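Local coordinates for glycosyl hydrolases family 2, sugar binding domain protein (Bacteroides uniformis str. 3978 T3 ii, PDB 6D1P) that probably hydrolyses beta-glucuronides, as a family 2 glycoside hydrolase of a human gut bacterium, at residues A[456-459]-A[460-463]; A[481-484]-A[485-488]; A[539-542]-A[543-547]. One frame throughout, in Å; residues are numbered along the deposited sequence.

Contact 1. Residues A[456-459]-A[460-463]; sequences RLDP and TRST
Asp-458 OD1 is gripped twice by Thr-460, a compact example of how one carboxylate can shape a chain reversal. The hydroxyl OG1 of Thr-460 donates at 2.7 Å to the syn lone pair of Asp-458 OD1, while the backbone N of Thr-460 reaches the same OD1 at 3.1 Å from well above the carboxylate plane. The carboxylate is placed there by its first torsion, which sets CG opposite the backbone N (chi1 176°) and beside the carbonyl carbon. The second oxygen serves Arg-461, whose NH1 makes a salt bridge to Asp-458 OD2 at 2.7 Å. OD2 lies at the edge of the guanidinium, almost in its plane, whereas NH1 comes to OD2 from above the carboxylate plane, the two flat groups being turned 63° apart. Trp-423 NE1 also donates to OD2 of this buried carboxylate, and the carbonyls of Arg-415, His-417 and Val-420 hold the remaining guanidinium nitrogens. Between the two backbones a water bridges Asp-458 O and Arg-461 O, donating to both. Asp-458 thus caps a type I beta turn spanning 458-461, which reverses the chain between helix 440-457 and strand 462-466, the helix-to-strand return of a beta-alpha-beta unit in the TIM barrel.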
# COMPACT_ATOMS: atom_id res chain seq x y z
N ARG A 456 8.72 -32.24 28.69
CA ARG A 456 7.56 -32.65 29.47
C ARG A 456 6.41 -33.03 28.56
O ARG A 456 5.69 -34.00 28.82
CB ARG A 456 7.15 -31.55 30.44
CG ARG A 456 6.06 -31.94 31.42
CD ARG A 456 5.57 -30.69 32.13
NE ARG A 456 4.48 -30.03 31.40
CZ ARG A 456 4.33 -28.71 31.28
NH1 ARG A 456 5.21 -27.87 31.82
NH2 ARG A 456 3.30 -28.22 30.59
N LEU A 457 6.24 -32.30 27.46
CA LEU A 457 5.13 -32.59 26.56
C LEU A 457 5.38 -33.85 25.75
O LEU A 457 4.46 -34.63 25.50
CB LEU A 457 4.86 -31.40 25.62
CG LEU A 457 4.12 -30.15 26.06
CD1 LEU A 457 3.77 -29.36 24.81
CD2 LEU A 457 2.87 -30.43 26.87
N ASP A 458 6.62 -34.05 25.28
CA ASP A 458 6.93 -35.17 24.38
C ASP A 458 8.30 -35.72 24.72
O ASP A 458 9.31 -35.33 24.11
CB ASP A 458 6.85 -34.76 22.91
CG ASP A 458 7.26 -35.88 21.97
OD1 ASP A 458 7.23 -37.08 22.35
OD2 ASP A 458 7.65 -35.57 20.82
N PRO A 459 8.38 -36.64 25.68
CA PRO A 459 9.68 -37.23 26.03
C PRO A 459 10.31 -38.03 24.90
O PRO A 459 11.51 -38.31 24.98
CB PRO A 459 9.35 -38.13 27.22
CG PRO A 459 8.06 -37.63 27.74
CD PRO A 459 7.30 -37.11 26.55
N THR A 460 9.55 -38.39 23.85
CA THR A 460 10.08 -39.31 22.84
C THR A 460 10.95 -38.63 21.80
O THR A 460 11.47 -39.32 20.91
CB THR A 460 8.95 -40.06 22.10
OG1 THR A 460 8.36 -39.21 21.10
CG2 THR A 460 7.86 -40.54 23.07
N ARG A 461 11.14 -37.31 21.87
CA ARG A 461 11.91 -36.62 20.83
C ARG A 461 12.94 -35.70 21.47
O ARG A 461 12.86 -35.38 22.65
CB ARG A 461 10.99 -35.85 19.90
CG ARG A 461 10.07 -36.76 19.08
CD ARG A 461 9.36 -35.96 18.01
NE ARG A 461 8.49 -36.74 17.15
CZ ARG A 461 7.30 -37.21 17.51
NH1 ARG A 461 6.85 -37.02 18.74
NH2 ARG A 461 6.58 -37.90 16.65
N SER A 462 13.92 -35.30 20.67
CA SER A 462 14.98 -34.42 21.16
C SER A 462 14.71 -32.96 20.79
O SER A 462 14.13 -32.66 19.74
CB SER A 462 16.34 -34.85 20.61
OG SER A 462 16.73 -36.08 21.21
N THR A 463 15.14 -32.06 21.68
CA THR A 463 15.13 -30.64 21.42
C THR A 463 16.43 -30.22 20.75
O THR A 463 17.49 -30.81 20.98
CB THR A 463 14.95 -29.83 22.71
OG1 THR A 463 16.08 -30.01 23.56
CG2 THR A 463 13.69 -30.25 23.44
O HOH W 1 11.41 -33.15 23.42

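Contact 2. Residues A[481-484]-A[485-488]; sequences TIWA and GWYG. With SCN (thiocyanate ion), chain I.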
# COMPACT_ATOMS: atom_id res chain seq x y z
N THR A 481 27.01 -22.10 13.88
CA THR A 481 26.95 -21.54 12.54
C THR A 481 28.26 -21.88 11.84
O THR A 481 29.33 -21.54 12.34
CB THR A 481 26.69 -20.02 12.55
OG1 THR A 481 26.75 -19.49 11.22
CG2 THR A 481 27.69 -19.27 13.41
N ILE A 482 28.17 -22.57 10.70
CA ILE A 482 29.35 -23.02 9.96
C ILE A 482 29.07 -22.94 8.46
O ILE A 482 28.33 -23.77 7.92
CB ILE A 482 29.80 -24.44 10.34
CG1 ILE A 482 30.26 -24.49 11.80
CG2 ILE A 482 30.92 -24.90 9.42
CD1 ILE A 482 30.53 -25.92 12.30
N TRP A 483 29.72 -21.99 7.79
CA TRP A 483 29.49 -21.69 6.38
C TRP A 483 30.83 -21.60 5.66
O TRP A 483 31.18 -20.58 5.06
CB TRP A 483 28.73 -20.37 6.20
CG TRP A 483 27.31 -20.40 6.63
CD1 TRP A 483 26.84 -20.33 7.91
CD2 TRP A 483 26.16 -20.50 5.78
NE1 TRP A 483 25.46 -20.38 7.91
CE2 TRP A 483 25.02 -20.48 6.61
CE3 TRP A 483 25.99 -20.60 4.39
CZ2 TRP A 483 23.73 -20.58 6.10
CZ3 TRP A 483 24.71 -20.71 3.89
CH2 TRP A 483 23.59 -20.68 4.74
N ALA A 484 31.59 -22.69 5.74
CA ALA A 484 32.89 -22.79 5.08
C ALA A 484 32.79 -22.33 3.65
O ALA A 484 31.95 -22.81 2.89
CB ALA A 484 33.39 -24.24 5.13
N GLY A 485 33.66 -21.40 3.26
CA GLY A 485 33.64 -20.89 1.92
C GLY A 485 32.57 -19.86 1.62
O GLY A 485 32.60 -19.25 0.54
N TRP A 486 31.62 -19.62 2.54
CA TRP A 486 30.57 -18.64 2.29
C TRP A 486 30.68 -17.45 3.23
O TRP A 486 31.10 -16.38 2.80
CB TRP A 486 29.16 -19.25 2.35
CG TRP A 486 28.23 -18.24 1.76
CD1 TRP A 486 27.30 -17.46 2.42
CD2 TRP A 486 28.20 -17.81 0.39
NE1 TRP A 486 26.67 -16.60 1.52
CE2 TRP A 486 27.21 -16.80 0.28
CE3 TRP A 486 28.91 -18.20 -0.75
CZ2 TRP A 486 26.91 -16.19 -0.94
CZ3 TRP A 486 28.61 -17.59 -1.95
CH2 TRP A 486 27.62 -16.58 -2.04
N TYR A 487 30.32 -17.60 4.50
CA TYR A 487 30.51 -16.48 5.42
C TYR A 487 31.85 -16.52 6.13
O TYR A 487 32.25 -15.50 6.70
CB TYR A 487 29.38 -16.44 6.45
CG TYR A 487 28.01 -16.17 5.89
CD1 TYR A 487 27.74 -15.00 5.17
CD2 TYR A 487 26.97 -17.08 6.08
CE1 TYR A 487 26.48 -14.75 4.67
CE2 TYR A 487 25.70 -16.84 5.58
CZ TYR A 487 25.46 -15.66 4.88
OH TYR A 487 24.22 -15.40 4.37
N GLY A 488 32.54 -17.67 6.12
CA GLY A 488 33.85 -17.74 6.72
C GLY A 488 34.81 -18.71 6.06
O GLY A 488 34.42 -19.82 5.70
S SCN I . 31.66 -19.59 8.82
C SCN I . 30.59 -18.68 9.89
N SCN I . 29.71 -18.11 10.44
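Aromatic packing dominates, with the edge of Tyr-487 set against the face of Trp-483. This T-shaped pair has planes at 66°: Tyr-487 CD2 lies 3.4 Å from Trp-483 CG, and the neighbouring CE2 sits over the middle of the indole. Trp-486 completes the cluster, its CD1 lying over the centre of the Tyr-487 ring and 3.9 Å from Trp-483 CE3. With CG turned away from the carbonyl carbon (chi1 -69°), the Trp-483 indole is set beside Tyr-487. Replacing Trp-483 by an alanine would probably open a gap beside Tyr-487 and leave its CD2-CE2 edge without an aromatic face to rest on.

Most of the backbone bonding gathers at Trp-483 O, which takes Trp-486 N at 2.7 Å and weak bonds from the N atoms of Tyr-487 and Gly-488. Separately, Gly-485 N bonds to Gly-488 O at 3.0 Å. A CB on Gly-485 would jam against Ala-484 O.

Among side-chain polar contacts, Thr-481 OG1 gives a weak bond to a thiocyanate, probably from crystallisation, and Tyr-487 OH is hydrogen-bonded to Lys-597. The cluster lies on the loop after strand 477-479, at the C-terminal end of the barrel strands, where TIM-barrel enzymes carry their active sites.

Contact 3. Residues A[539-542]-A[543-547]; sequences IEAA and DRNGD
Ile-539 opens the contact by laying its CD1 methyl against Gly-546, 3.7 Å from the CA; a CB at Gly-546 would collide with the methyl of Ala-542. The Ile-539 methyl reaches that far because CG1 is placed between the backbone N and the carbonyl carbon (chi1 61°).

Glu-540 contributes its backbone carbonyl. Asn-545 ND2 donates to Glu-540 O at 3.0 Å, the N-H pointing nearly straight (162°) and the acceptor close to the amide plane, although the donor stands above the carbonyl plane. One side-chain amide thus ties the end of the short helix back to the loop leading into it.

Ala-541, at the N-cap position, turns the chain with positive phi and psi and offers its carbonyl to two donors: Arg-544 N at 3.1 Å from above the carbonyl plane, and Asn-545 N at 3.0 Å within it. Its methyl also touches Arg-544, whose NH2 comes to 3.2 Å from Ala-541 CB and is bonded to Tyr-487 O.

Ala-542 begins the helix, and its O accepts Gly-546 N at 2.6 Å. The methyl of Ala-542 packs on Trp-486 and Tyr-552.

The chemistry implies a single helical turn held mainly by main-chain bonds. An alanine N-cap has no polar side chain with which to cap the helix; the first amides, Ala-542 N and Asp-543 N, instead probably bond to the carbonyls of Gly-485 and Trp-486, so the loop at 485-486 takes up amides that an N-cap side chain might otherwise have bonded.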
# COMPACT_ATOMS: atom_id res chain seq x y z
N ILE A 539 38.72 -19.49 -2.55
CA ILE A 539 38.69 -18.18 -1.92
C ILE A 539 38.06 -18.27 -0.54
O ILE A 539 37.46 -19.28 -0.15
CB ILE A 539 37.95 -17.14 -2.77
CG1 ILE A 539 36.49 -17.56 -2.98
CG2 ILE A 539 38.67 -16.92 -4.08
CD1 ILE A 539 35.62 -16.50 -3.68
N GLU A 540 38.22 -17.18 0.21
CA GLU A 540 37.63 -17.02 1.52
C GLU A 540 36.31 -16.27 1.41
O GLU A 540 36.22 -15.29 0.66
CB GLU A 540 38.55 -16.20 2.43
CG GLU A 540 39.80 -16.90 2.86
CD GLU A 540 40.10 -16.62 4.31
OE1 GLU A 540 39.85 -15.46 4.75
OE2 GLU A 540 40.56 -17.55 5.00
N ALA A 541 35.30 -16.73 2.15
CA ALA A 541 34.11 -15.93 2.43
C ALA A 541 33.49 -15.36 1.15
O ALA A 541 33.45 -14.14 0.93
CB ALA A 541 34.44 -14.82 3.43
N ALA A 542 33.03 -16.27 0.29
CA ALA A 542 32.56 -15.86 -1.03
C ALA A 542 31.35 -14.93 -0.97
O ALA A 542 31.10 -14.20 -1.94
CB ALA A 542 32.23 -17.09 -1.88
N ASP A 543 30.59 -14.95 0.14
CA ASP A 543 29.51 -13.99 0.33
C ASP A 543 29.96 -12.57 0.01
O ASP A 543 29.29 -11.85 -0.75
CB ASP A 543 29.00 -14.04 1.77
CG ASP A 543 27.99 -12.93 2.05
OD1 ASP A 543 27.01 -12.85 1.28
OD2 ASP A 543 28.18 -12.13 3.00
N ARG A 544 31.10 -12.16 0.56
CA ARG A 544 31.63 -10.82 0.35
C ARG A 544 32.65 -10.75 -0.77
O ARG A 544 32.84 -9.69 -1.36
CB ARG A 544 32.29 -10.30 1.65
CG ARG A 544 31.36 -10.26 2.88
CD ARG A 544 32.08 -9.84 4.18
NE ARG A 544 33.05 -10.83 4.66
CZ ARG A 544 32.74 -11.93 5.34
NH1 ARG A 544 31.47 -12.21 5.61
NH2 ARG A 544 33.68 -12.76 5.75
N ASN A 545 33.30 -11.88 -1.09
CA ASN A 545 34.41 -11.89 -2.03
C ASN A 545 34.14 -12.64 -3.34
O ASN A 545 34.90 -12.46 -4.28
CB ASN A 545 35.64 -12.51 -1.37
CG ASN A 545 36.13 -11.69 -0.21
OD1 ASN A 545 36.32 -10.48 -0.33
ND2 ASN A 545 36.30 -12.34 0.94
N GLY A 546 33.08 -13.45 -3.43
CA GLY A 546 32.81 -14.21 -4.63
C GLY A 546 31.96 -13.43 -5.64
O GLY A 546 31.53 -12.31 -5.39
N ASP A 547 31.71 -14.06 -6.79
CA ASP A 547 30.86 -13.48 -7.82
C ASP A 547 29.45 -14.05 -7.84
O ASP A 547 28.67 -13.72 -8.74
CB ASP A 547 31.52 -13.64 -9.19
CG ASP A 547 31.62 -15.11 -9.63
OD1 ASP A 547 31.22 -16.01 -8.86
OD2 ASP A 547 32.11 -15.34 -10.77

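Read from the N terminus, the three contacts follow in series within the TIM-barrel domain, and none encloses or crosses another. Contact 1 closes the tight reversal from helix 440-457 into strand 462-466. Contact 2 closes a turn in the loop that leaves strand 477-479 for helix 494-503, its centre about 31 Å from that of contact 1. Contact 3 forms much later, just before helix 550-564, yet it folds back against contact 2, with centres about 10 Å apart. There Tyr-487 CE1 packs 3.5 Å from Asp-543 CG. Two local turns some fifty residues apart in sequence thus pack together, while contact 1 stands apart.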